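Phenylacetaldehyde dehydrogenase (Burkholderia cenocepacia, PDB 4O5H) probably catalyses the NAD+-dependent oxidation of phenylacetaldehyde to phenylacetate, as a member of the aldehyde dehydrogenase family. Local coordinates at residues 84-89 / 228-233; 173-178 / 201-206; 285-290 / 319-324; 410-415 / 435-440. All blocks are in the same frame, centred on the assembly; numbering follows the deposited sequence. Where two conformers were deposited one is given.

Interaction 1: 84-89 / 228-233; sequences GPWRTA and GFPDGV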
loop_
_atom_site.group_PDB
_atom_site.type_symbol
_atom_site.label_atom_id
_atom_site.label_comp_id
_atom_site.label_asym_id
_atom_site.label_seq_id
_atom_site.Cartn_x
_atom_site.Cartn_y
_atom_site.Cartn_z
ATOM N N GLY A 84 5.858 16.045 -21.611
ATOM C CA GLY A 84 6.007 15.510 -22.969
ATOM C C GLY A 84 4.718 15.056 -23.698
ATOM O O GLY A 84 3.623 15.070 -23.128
ATOM N N PRO A 85 4.860 14.559 -24.945
ATOM C CA PRO A 85 3.770 13.833 -25.633
ATOM C C PRO A 85 3.156 12.638 -24.893
ATOM O O PRO A 85 1.983 12.314 -25.136
ATOM C CB PRO A 85 4.410 13.316 -26.925
ATOM C CG PRO A 85 5.869 13.573 -26.825
ATOM C CD PRO A 85 6.095 14.608 -25.755
ATOM N N TRP A 86 3.902 12.006 -24.003
ATOM C CA TRP A 86 3.326 10.911 -23.209
ATOM C C TRP A 86 2.178 11.396 -22.355
ATOM O O TRP A 86 1.203 10.660 -22.148
ATOM C CB TRP A 86 4.364 10.262 -22.327
ATOM C CG TRP A 86 3.960 8.951 -21.703
ATOM C CD1 TRP A 86 3.889 8.690 -20.365
ATOM C CD2 TRP A 86 3.682 7.720 -22.361
ATOM N NE1 TRP A 86 3.546 7.399 -20.146
ATOM C CE2 TRP A 86 3.417 6.757 -21.348
ATOM C CE3 TRP A 86 3.611 7.318 -23.706
ATOM C CZ2 TRP A 86 3.085 5.442 -21.631
ATOM C CZ3 TRP A 86 3.292 5.986 -23.982
ATOM C CH2 TRP A 86 3.013 5.077 -22.936
ATOM N N ARG A 87 2.254 12.642 -21.900
ATOM C CA ARG A 87 1.165 13.203 -21.099
ATOM C C ARG A 87 -0.159 13.258 -21.848
ATOM O O ARG A 87 -1.173 12.973 -21.277
ATOM C CB ARG A 87 1.497 14.578 -20.581
ATOM C CG ARG A 87 0.443 15.162 -19.647
ATOM C CD ARG A 87 0.932 16.457 -19.004
ATOM N NE ARG A 87 0.012 16.920 -17.947
ATOM C CZ ARG A 87 -0.011 16.485 -16.679
ATOM N NH1 ARG A 87 0.822 15.527 -16.229
ATOM N NH2 ARG A 87 -0.893 17.029 -15.834
ATOM N N THR A 88 -0.138 13.556 -23.122
ATOM C CA THR A 88 -1.378 13.693 -23.874
ATOM C C THR A 88 -1.663 12.524 -24.820
ATOM O O THR A 88 -2.579 12.573 -25.606
ATOM C CB THR A 88 -1.318 14.960 -24.693
ATOM O OG1 THR A 88 -0.119 14.946 -25.479
ATOM C CG2 THR A 88 -1.263 16.159 -23.776
ATOM N N ALA A 89 -0.867 11.477 -24.747
ATOM C CA ALA A 89 -1.087 10.304 -25.560
ATOM C C ALA A 89 -2.502 9.720 -25.270
ATOM O O ALA A 89 -2.981 9.736 -24.138
ATOM C CB ALA A 89 -0.030 9.270 -25.250
ATOM N N GLY A 228 8.899 2.867 -30.206
ATOM C CA GLY A 228 8.474 4.227 -30.435
ATOM C C GLY A 228 8.047 4.975 -29.175
ATOM O O GLY A 228 7.467 6.030 -29.261
ATOM N N PHE A 229 8.407 4.487 -27.988
ATOM C CA PHE A 229 8.042 5.248 -26.768
ATOM C C PHE A 229 8.763 6.589 -26.698
ATOM O O PHE A 229 9.910 6.661 -27.015
ATOM C CB PHE A 229 8.307 4.431 -25.528
ATOM C CG PHE A 229 7.327 3.279 -25.354
ATOM C CD1 PHE A 229 6.129 3.479 -24.694
ATOM C CD2 PHE A 229 7.602 2.016 -25.883
ATOM C CE1 PHE A 229 5.219 2.445 -24.544
ATOM C CE2 PHE A 229 6.683 0.981 -25.773
ATOM C CZ PHE A 229 5.505 1.186 -25.080
ATOM N N PRO A 230 8.076 7.651 -26.257
ATOM C CA PRO A 230 8.742 8.941 -26.194
ATOM C C PRO A 230 9.898 8.898 -25.206
ATOM O O PRO A 230 9.871 8.147 -24.227
ATOM C CB PRO A 230 7.643 9.863 -25.668
ATOM C CG PRO A 230 6.377 9.271 -26.170
ATOM C CD PRO A 230 6.617 7.786 -26.122
ATOM N N ASP A 231 10.898 9.703 -25.467
ATOM C CA ASP A 231 12.050 9.775 -24.594
ATOM C C ASP A 231 11.669 10.135 -23.150
ATOM O O ASP A 231 10.815 11.003 -22.909
ATOM C CB ASP A 231 13.045 10.825 -25.118
ATOM C CG ASP A 231 13.680 10.407 -26.432
ATOM O OD1 ASP A 231 14.022 9.216 -26.637
ATOM O OD2 ASP A 231 13.813 11.278 -27.277
ATOM N N GLY A 232 12.312 9.444 -22.209
ATOM C CA GLY A 232 12.130 9.701 -20.805
ATOM C C GLY A 232 10.973 8.922 -20.176
ATOM O O GLY A 232 10.811 8.940 -18.967
ATOM N N VAL A 233 10.164 8.251 -20.996
ATOM C CA VAL A 233 9.096 7.425 -20.472
ATOM C C VAL A 233 9.645 6.206 -19.722
ATOM O O VAL A 233 9.109 5.831 -18.683
ATOM C CB VAL A 233 8.092 7.018 -21.591
ATOM C CG1 VAL A 233 7.061 6.043 -21.074
ATOM C CG2 VAL A 233 7.395 8.286 -22.069
#

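Interaction 2: 173-178 / 201-206; sequences EPVGVV and TGCTVV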
loop_
_atom_site.group_PDB
_atom_site.type_symbol
_atom_site.label_atom_id
_atom_site.label_comp_id
_atom_site.label_asym_id
_atom_site.label_seq_id
_atom_site.Cartn_x
_atom_site.Cartn_y
_atom_site.Cartn_z
ATOM N N GLU A 173 -6.164 8.103 -12.152
ATOM C CA GLU A 173 -5.093 8.829 -12.797
ATOM C C GLU A 173 -3.829 8.011 -12.636
ATOM O O GLU A 173 -3.728 7.224 -11.707
ATOM C CB GLU A 173 -4.952 10.187 -12.142
ATOM C CG GLU A 173 -6.259 10.990 -12.256
ATOM C CD GLU A 173 -6.143 12.406 -11.727
ATOM O OE1 GLU A 173 -5.229 12.671 -10.926
ATOM O OE2 GLU A 173 -7.003 13.243 -12.115
ATOM N N PRO A 174 -2.883 8.145 -13.551
ATOM C CA PRO A 174 -1.607 7.452 -13.308
ATOM C C PRO A 174 -0.986 7.921 -11.988
ATOM O O PRO A 174 -1.078 9.094 -11.649
ATOM C CB PRO A 174 -0.715 7.876 -14.479
ATOM C CG PRO A 174 -1.462 8.908 -15.229
ATOM C CD PRO A 174 -2.870 8.962 -14.753
ATOM N N VAL A 175 -0.357 7.013 -11.262
ATOM C CA VAL A 175 0.236 7.417 -9.988
ATOM C C VAL A 175 1.318 8.465 -10.231
ATOM O O VAL A 175 1.538 9.320 -9.387
ATOM C CB VAL A 175 0.658 6.216 -9.135
ATOM C CG1 VAL A 175 1.838 5.453 -9.742
ATOM C CG2 VAL A 175 0.940 6.646 -7.712
ATOM N N GLY A 176 1.996 8.370 -11.391
ATOM C CA GLY A 176 3.020 9.326 -11.774
ATOM C C GLY A 176 4.335 8.708 -12.214
ATOM O O GLY A 176 4.363 7.862 -13.097
ATOM N N VAL A 177 5.416 9.126 -11.581
ATOM C CA VAL A 177 6.734 8.607 -11.865
ATOM C C VAL A 177 7.014 7.414 -10.932
ATOM O O VAL A 177 6.908 7.518 -9.705
ATOM C CB VAL A 177 7.786 9.701 -11.650
ATOM C CG1 VAL A 177 9.176 9.156 -11.834
ATOM C CG2 VAL A 177 7.556 10.874 -12.613
ATOM N N VAL A 178 7.395 6.293 -11.510
ATOM C CA VAL A 178 7.620 5.068 -10.763
ATOM C C VAL A 178 9.093 4.736 -10.760
ATOM O O VAL A 178 9.720 4.620 -11.828
ATOM C CB VAL A 178 6.838 3.909 -11.393
ATOM C CG1 VAL A 178 7.085 2.603 -10.651
ATOM C CG2 VAL A 178 5.343 4.222 -11.416
ATOM N N THR A 201 -0.920 2.416 -17.703
ATOM C CA THR A 201 -1.628 3.438 -16.967
ATOM C C THR A 201 -1.182 4.869 -17.276
ATOM O O THR A 201 -1.821 5.844 -16.805
ATOM C CB THR A 201 -1.487 3.238 -15.448
ATOM O OG1 THR A 201 -0.103 3.168 -15.092
ATOM C CG2 THR A 201 -2.155 1.958 -15.038
ATOM N N GLY A 202 -0.092 5.025 -18.001
ATOM C CA GLY A 202 0.381 6.383 -18.334
ATOM C C GLY A 202 1.449 6.906 -17.386
ATOM O O GLY A 202 1.796 8.079 -17.426
ATOM N N CYS A 203 1.992 6.039 -16.548
ATOM C CA CYS A 203 3.137 6.424 -15.706
ATOM C C CYS A 203 4.436 6.558 -16.559
ATOM O O CYS A 203 4.454 6.133 -17.735
ATOM C CB CYS A 203 3.356 5.367 -14.636
ATOM S SG CYS A 203 1.996 5.188 -13.447
ATOM N N THR A 204 5.489 7.079 -15.946
ATOM C CA THR A 204 6.841 6.972 -16.484
ATOM C C THR A 204 7.680 6.260 -15.456
ATOM O O THR A 204 7.235 6.089 -14.311
ATOM C CB THR A 204 7.462 8.357 -16.844
ATOM O OG1 THR A 204 7.551 9.174 -15.679
ATOM C CG2 THR A 204 6.618 9.031 -17.868
ATOM N N VAL A 205 8.868 5.791 -15.841
ATOM C CA VAL A 205 9.588 4.813 -15.047
ATOM C C VAL A 205 11.081 5.052 -15.067
ATOM O O VAL A 205 11.656 5.305 -16.121
ATOM C CB VAL A 205 9.421 3.376 -15.620
ATOM C CG1 VAL A 205 10.000 2.324 -14.671
ATOM C CG2 VAL A 205 7.980 3.015 -15.816
ATOM N N VAL A 206 11.707 4.958 -13.898
ATOM C CA VAL A 206 13.130 4.762 -13.779
ATOM C C VAL A 206 13.347 3.330 -13.264
ATOM O O VAL A 206 12.961 2.998 -12.141
ATOM C CB VAL A 206 13.778 5.769 -12.830
ATOM C CG1 VAL A 206 15.278 5.541 -12.754
ATOM C CG2 VAL A 206 13.472 7.193 -13.279
#

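Interaction 3: 285-290 / 319-324; sequences GGKSPV and AGSRAY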
loop_
_atom_site.group_PDB
_atom_site.type_symbol
_atom_site.label_atom_id
_atom_site.label_comp_id
_atom_site.label_asym_id
_atom_site.label_seq_id
_atom_site.Cartn_x
_atom_site.Cartn_y
_atom_site.Cartn_z
ATOM N N GLY A 285 10.665 -11.452 0.971
ATOM C CA GLY A 285 11.160 -12.789 1.137
ATOM C C GLY A 285 10.070 -13.854 1.251
ATOM O O GLY A 285 8.886 -13.554 1.373
ATOM N N GLY A 286 10.498 -15.100 1.187
ATOM C CA GLY A 286 9.591 -16.227 1.338
ATOM C C GLY A 286 10.279 -17.451 1.903
ATOM O O GLY A 286 11.509 -17.594 1.804
ATOM N N LYS A 287 9.454 -18.322 2.459
ATOM C CA LYS A 287 9.861 -19.647 2.879
ATOM C C LYS A 287 8.631 -20.541 2.700
ATOM O O LYS A 287 8.084 -21.068 3.643
ATOM C CB LYS A 287 10.377 -19.658 4.337
ATOM C CG LYS A 287 11.049 -20.954 4.730
ATOM C CD LYS A 287 12.524 -20.967 4.311
ATOM C CE LYS A 287 13.123 -22.348 4.424
ATOM N NZ LYS A 287 14.563 -22.354 4.093
ATOM N N SER A 288 8.252 -20.693 1.446
ATOM C CA SER A 288 6.959 -21.222 1.089
ATOM C C SER A 288 6.884 -22.714 1.355
ATOM O O SER A 288 7.815 -23.465 1.009
ATOM C CB SER A 288 6.688 -20.980 -0.386
ATOM O OG SER A 288 6.734 -19.589 -0.699
ATOM N N PRO A 289 5.790 -23.170 1.971
ATOM C CA PRO A 289 5.656 -24.604 2.274
ATOM C C PRO A 289 4.947 -25.352 1.168
ATOM O O PRO A 289 4.132 -24.793 0.467
ATOM C CB PRO A 289 4.778 -24.608 3.507
ATOM C CG PRO A 289 3.912 -23.404 3.357
ATOM C CD PRO A 289 4.777 -22.369 2.672
ATOM N N VAL A 290 5.232 -26.646 1.079
ATOM C CA VAL A 290 4.626 -27.561 0.152
ATOM C C VAL A 290 4.020 -28.666 1.000
ATOM O O VAL A 290 4.747 -29.397 1.699
ATOM C CB VAL A 290 5.721 -28.154 -0.740
ATOM C CG1 VAL A 290 5.165 -29.247 -1.637
ATOM C CG2 VAL A 290 6.383 -27.057 -1.566
ATOM N N ALA A 319 9.965 -20.205 -3.945
ATOM C CA ALA A 319 10.474 -21.575 -3.970
ATOM C C ALA A 319 9.848 -22.397 -2.859
ATOM O O ALA A 319 9.699 -21.941 -1.707
ATOM C CB ALA A 319 11.975 -21.581 -3.813
ATOM N N GLY A 320 9.470 -23.628 -3.197
ATOM C CA GLY A 320 8.908 -24.562 -2.231
ATOM C C GLY A 320 9.993 -25.144 -1.350
ATOM O O GLY A 320 10.395 -26.286 -1.514
ATOM N N SER A 321 10.431 -24.356 -0.392
ATOM C CA SER A 321 11.633 -24.644 0.357
ATOM C C SER A 321 11.447 -25.483 1.608
ATOM O O SER A 321 12.427 -26.010 2.147
ATOM C CB SER A 321 12.370 -23.329 0.690
ATOM O OG SER A 321 11.535 -22.433 1.377
ATOM N N ARG A 322 10.203 -25.646 2.046
ATOM C CA ARG A 322 9.858 -26.550 3.140
ATOM C C ARG A 322 8.807 -27.533 2.683
ATOM O O ARG A 322 7.700 -27.127 2.354
ATOM C CB ARG A 322 9.286 -25.781 4.339
ATOM C CG ARG A 322 10.223 -24.774 4.946
ATOM C CD ARG A 322 9.607 -24.064 6.136
ATOM N NE ARG A 322 8.547 -23.155 5.762
ATOM C CZ ARG A 322 7.405 -22.983 6.413
ATOM N NH1 ARG A 322 7.036 -23.766 7.418
ATOM N NH2 ARG A 322 6.555 -22.070 5.981
ATOM N N ALA A 323 9.119 -28.837 2.716
ATOM C CA ALA A 323 8.143 -29.829 2.332
ATOM C C ALA A 323 7.633 -30.526 3.579
ATOM O O ALA A 323 8.405 -31.045 4.372
ATOM C CB ALA A 323 8.731 -30.821 1.360
ATOM N N TYR A 324 6.318 -30.493 3.768
ATOM C CA TYR A 324 5.665 -31.206 4.843
ATOM C C TYR A 324 4.837 -32.296 4.186
ATOM O O TYR A 324 3.863 -32.025 3.483
ATOM C CB TYR A 324 4.810 -30.241 5.671
ATOM C CG TYR A 324 5.650 -29.197 6.354
ATOM C CD1 TYR A 324 6.447 -29.524 7.445
ATOM C CD2 TYR A 324 5.708 -27.886 5.867
ATOM C CE1 TYR A 324 7.237 -28.559 8.055
ATOM C CE2 TYR A 324 6.491 -26.929 6.456
ATOM C CZ TYR A 324 7.265 -27.255 7.544
ATOM O OH TYR A 324 8.055 -26.318 8.128
HETATM O O HOH W 1 12.606 -19.827 0.623
HETATM O O HOH W 2 14.867 -24.842 2.658
HETATM O O HOH W 3 9.591 -19.405 -0.601
#

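Interaction 4: 410-415 / 435-440; sequences VVREEI and ANDTPY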
loop_
_atom_site.group_PDB
_atom_site.type_symbol
_atom_site.label_atom_id
_atom_site.label_comp_id
_atom_site.label_asym_id
_atom_site.label_seq_id
_atom_site.Cartn_x
_atom_site.Cartn_y
_atom_site.Cartn_z
ATOM N N VAL A 410 18.102 -23.354 8.788
ATOM C CA VAL A 410 17.698 -23.774 7.437
ATOM C C VAL A 410 16.205 -23.881 7.239
ATOM O O VAL A 410 15.727 -23.750 6.130
ATOM C CB VAL A 410 18.317 -25.116 6.973
ATOM C CG1 VAL A 410 19.785 -24.928 6.643
ATOM C CG2 VAL A 410 18.109 -26.227 7.992
ATOM N N VAL A 411 15.472 -24.143 8.314
ATOM C CA VAL A 411 14.020 -24.148 8.221
ATOM C C VAL A 411 13.433 -22.744 8.376
ATOM O O VAL A 411 12.421 -22.441 7.716
ATOM C CB VAL A 411 13.380 -25.116 9.241
ATOM C CG1 VAL A 411 11.870 -25.153 9.125
ATOM C CG2 VAL A 411 13.932 -26.545 9.070
ATOM N N ARG A 412 14.001 -21.919 9.246
ATOM C CA ARG A 412 13.424 -20.611 9.539
ATOM C C ARG A 412 13.752 -19.546 8.516
ATOM O O ARG A 412 12.930 -18.677 8.224
ATOM C CB ARG A 412 13.893 -20.135 10.892
ATOM C CG ARG A 412 13.394 -21.144 11.907
ATOM C CD ARG A 412 12.772 -20.540 13.160
ATOM N NE ARG A 412 11.624 -19.692 12.826
ATOM C CZ ARG A 412 10.344 -20.064 12.910
ATOM N NH1 ARG A 412 9.999 -21.274 13.344
ATOM N NH2 ARG A 412 9.399 -19.201 12.572
ATOM N N GLU A 413 14.951 -19.608 7.949
ATOM C CA GLU A 413 15.461 -18.523 7.114
ATOM C C GLU A 413 15.456 -18.863 5.619
ATOM O O GLU A 413 15.696 -20.011 5.230
ATOM C CB GLU A 413 16.888 -18.199 7.553
ATOM C CG GLU A 413 16.963 -17.655 8.976
ATOM C CD GLU A 413 18.374 -17.370 9.428
ATOM O OE1 GLU A 413 19.252 -16.980 8.626
ATOM O OE2 GLU A 413 18.612 -17.533 10.618
ATOM N N GLU A 414 15.221 -17.854 4.801
ATOM C CA GLU A 414 15.266 -17.973 3.336
ATOM C C GLU A 414 16.706 -18.193 2.879
ATOM O O GLU A 414 17.583 -17.381 3.168
ATOM C CB GLU A 414 14.706 -16.706 2.643
ATOM C CG GLU A 414 14.720 -16.785 1.096
ATOM C CD GLU A 414 13.820 -15.743 0.390
ATOM O OE1 GLU A 414 13.714 -14.667 0.921
ATOM O OE2 GLU A 414 13.175 -16.047 -0.675
ATOM N N ILE A 415 16.911 -19.273 2.139
ATOM C CA ILE A 415 18.220 -19.681 1.638
ATOM C C ILE A 415 18.456 -19.173 0.237
ATOM O O ILE A 415 19.553 -18.713 -0.096
ATOM C CB ILE A 415 18.346 -21.225 1.676
ATOM C CG1 ILE A 415 18.279 -21.709 3.124
ATOM C CG2 ILE A 415 19.647 -21.680 1.046
ATOM C CD1 ILE A 415 18.181 -23.224 3.275
ATOM N N ALA A 435 3.083 -25.061 8.482
ATOM C CA ALA A 435 3.158 -24.290 7.287
ATOM C C ALA A 435 3.111 -22.773 7.588
ATOM O O ALA A 435 3.857 -21.998 6.971
ATOM C CB ALA A 435 2.033 -24.687 6.346
ATOM N N ASN A 436 2.275 -22.377 8.539
ATOM C CA ASN A 436 2.179 -20.993 8.963
ATOM C C ASN A 436 3.243 -20.560 9.962
ATOM O O ASN A 436 3.305 -19.390 10.280
ATOM C CB ASN A 436 0.794 -20.673 9.541
ATOM C CG ASN A 436 -0.293 -20.672 8.485
ATOM O OD1 ASN A 436 -0.058 -20.309 7.338
ATOM N ND2 ASN A 436 -1.484 -21.052 8.874
ATOM N N ASP A 437 4.094 -21.471 10.411
ATOM C CA ASP A 437 5.158 -21.160 11.381
ATOM C C ASP A 437 6.387 -20.541 10.667
ATOM O O ASP A 437 7.454 -21.177 10.529
ATOM C CB ASP A 437 5.536 -22.446 12.161
ATOM C CG ASP A 437 6.635 -22.217 13.191
ATOM O OD1 ASP A 437 6.647 -21.127 13.796
ATOM O OD2 ASP A 437 7.505 -23.106 13.374
ATOM N N THR A 438 6.201 -19.291 10.245
ATOM C CA THR A 438 7.169 -18.529 9.454
ATOM C C THR A 438 6.748 -17.077 9.554
ATOM O O THR A 438 5.555 -16.786 9.650
ATOM C CB THR A 438 7.217 -18.994 7.985
ATOM O OG1 THR A 438 8.067 -18.147 7.223
ATOM C CG2 THR A 438 5.822 -18.976 7.323
ATOM N N PRO A 439 7.713 -16.154 9.493
ATOM C CA PRO A 439 7.335 -14.759 9.371
ATOM C C PRO A 439 6.796 -14.434 7.965
ATOM O O PRO A 439 6.189 -13.395 7.785
ATOM C CB PRO A 439 8.630 -14.023 9.639
ATOM C CG PRO A 439 9.697 -15.003 9.312
ATOM C CD PRO A 439 9.157 -16.333 9.712
ATOM N N TYR A 440 7.000 -15.338 6.992
ATOM C CA TYR A 440 6.688 -15.060 5.596
ATOM C C TYR A 440 5.277 -15.476 5.211
ATOM O O TYR A 440 4.554 -16.067 6.021
ATOM C CB TYR A 440 7.703 -15.756 4.693
ATOM C CG TYR A 440 9.095 -15.218 4.869
ATOM C CD1 TYR A 440 9.385 -13.876 4.605
ATOM C CD2 TYR A 440 10.134 -16.035 5.290
ATOM C CE1 TYR A 440 10.676 -13.384 4.729
ATOM C CE2 TYR A 440 11.413 -15.542 5.439
ATOM C CZ TYR A 440 11.672 -14.221 5.142
ATOM O OH TYR A 440 12.952 -13.741 5.262
HETATM O O HOH W 4 9.752 -21.709 8.753
HETATM O O HOH W 5 10.395 -19.233 8.065
HETATM O O HOH W 6 6.240 -18.443 13.475
HETATM O O HOH W 7 14.984 -15.250 6.124
#

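Interaction 1: 84-89 / 228-233
W86 presents one face of its indole to V233 and the far end of its six-membered ring to F229. The V233 side chain crosses the indole at about a right angle. Both methyls bear on the same face. CG2 sits over the five-membered ring, 3.8 Å from the centroid and 24° off the normal, a CH-pi contact. This methyl is also 3.5 Å from W86 CG. CG1 lies 3.7 Å above the indole plane, over its centre. The W86 side chain is placed for this by having CG anti to the backbone N (chi1 -167°).

F229 and W86 run side by side and point the same way. W86 CH2 reaches the edge of the F229 ring, in its plane, 3.8 Å from F229 CE1. The two ring planes are 59° apart, and the pair is oblique. The segment 228-233 links helix 215-227 to strand 234-236 in the Rossmann-like part of the fold. G228 ends the helix in a Schellman motif, and P230 to V233 form a type II turn closed by V233 N to P230 O. The P230 side chain crosses that of W86 at about a right angle, with CD 3.9 Å from W86 CE3. P85 CG meets P230 CB at 4.3 Å. R94 and L97 of helix 91-107 touch W86, and L199 of helix 187-201 touches F229 and V233.

Interaction 2: 173-178 / 201-206
The P174 ring meets the flat T201-G202 peptide through its CB, which is 3.3 Å from T201 O. Its CG is also close to that oxygen. The main-chain carbonyls are the other flat groups. T204 N approaches G176 O from 29° out of the carbonyl plane, at 3.2 Å. V178 N meets T204 O at 2.8 Å, tilted 22° from the plane. V206 N lies nearly in line with the V178 carbonyl, 2.9 Å from its oxygen. These three bonds pair the strands in parallel.

V177 and T204 share one face of the sheet; V178 and V205 share the other. On the first face V177 CG2 touches T204 OG1 at 3.5 Å. The hydroxyl stands between the backbone N and the carbonyl carbon (chi1 61°) and is hydrogen-bonded to A77 O of helix 67-82. C203, in the loop before the strand, packs against G176 and V175. Its CB is 3.1 Å from G176 O, and its SG is 3.7 Å from V175 CG1. G176 has backbone angles suited to glycine, where the long strand is interrupted. G202 ends helix 187-201 in a Schellman motif, and the chain then turns into strand 204-208. Strand 166-181, helix 187-201 and strand 204-208 make a beta-alpha-beta crossover, the unit from which the Rossmann-like NAD-binding domain of aldehyde dehydrogenases is built.

Interaction 3: 285-290 / 319-324
R322 grips the main-chain carbonyl of K287 side-on, with two nitrogens on one oxygen. NE and NH2 are each 3.0 Å from K287 O, and the oxygen lies in the guanidinium plane. NH2 arrives nearly in line with the carbonyl, while NE is tilted 35° from the carbonyl plane. A bend at chi3 (-70°) turns the guanidinium back to this oxygen. P289 CB sits over one face of the group, offset toward its rim. NH1 donates to Y324 OH at 2.8 Å, a hydroxyl also hydrogen-bonded to Q406 OE1. NH1 also bonds to L434 O, and NH2 to A435 O. Several carbonyls thus serve a buried positive charge.

Strands 288-292 and 320-326 run parallel, joined by helix 298-310 in a beta-alpha-beta unit of the catalytic domain. Their leading residues fall in sequences that fit the glutamate and cysteine signatures of aldehyde dehydrogenases. V290 N to R322 O and Y324 N to V290 O, both 2.8 Å, are the firm strand bonds. Nearer the start, S288 O takes weak bonds from S321 N and R322 N. V290 CG2 packs 3.6 Å from G320 CA, where glycine has no side chain. The K287 side chain passes S321 OG, with CD 3.4 Å from it. Its NZ goes on to V410 O and E413 O. One water joins K287 NZ to S321 O, and another joins S288 N to A319 O.

Interaction 4: 410-415 / 435-440
R412 makes the direct polar contact with D437, just after V411, whose main-chain oxygen shares a water with D437 O. That water donates to both oxygens, 3.0 Å from V411 O and 3.0 Å from D437 O. The R412 side chain bends at chi2 and chi3 and crosses D437 at about a right angle. NH1 forms a salt bridge to D437 OD2 at 3.1 Å and a weak bond to OD1. The carboxylate lies at the edge of the guanidinium, near its plane, but NH1 comes from above the carboxylate plane, which is 56° from the guanidinium. R412 has two modelled conformers, so this bridge may hold only part of the time. D437 OD2 has a second partner, Q406 NE2.

The main-chain oxygen of R412 takes a bond from a second water at 2.6 Å, and that water is 2.7 Å from T438 OG1. The same hydroxyl accepts from Y440 N at 3.0 Å, an ST turn. E414 N donates to a third water, 2.9 Å away, which also binds Y440 OH. E414 CB stands 4.3 Å from that hydroxyl oxygen. Waters and one charged pair make the polar links; P439 CD also lies near R412 NH2.

The contact joins R412 of helix 409-412 and the loop after it to the loop that follows helix 428-436, at the protein surface. Strand 320-326 lies beside them: V411 packs on R322 and Y324, and T438 on R322. A435 packs on P289 of strand 288-292.

The contacts form two neighbouring pairs on opposite sides of the chain's centre. Interactions 1 and 2 touch in the Rossmann-like part: W86 NE1 bonds to C203 O, and V233 O accepts from V205 N. Interactions 3 and 4 touch in the catalytic part, with centres about 7 Å apart. Interactions 2 and 3 are buried parallel strand pairs, each within a beta-alpha-beta unit. Interaction 2 is mostly main-chain bonds and small side chains, whereas interaction 3 adds a buried arginine and waters. Interaction 1 is also buried, but it is apolar and aromatic. Interaction 4 lies at the surface and relies on waters and a salt bridge.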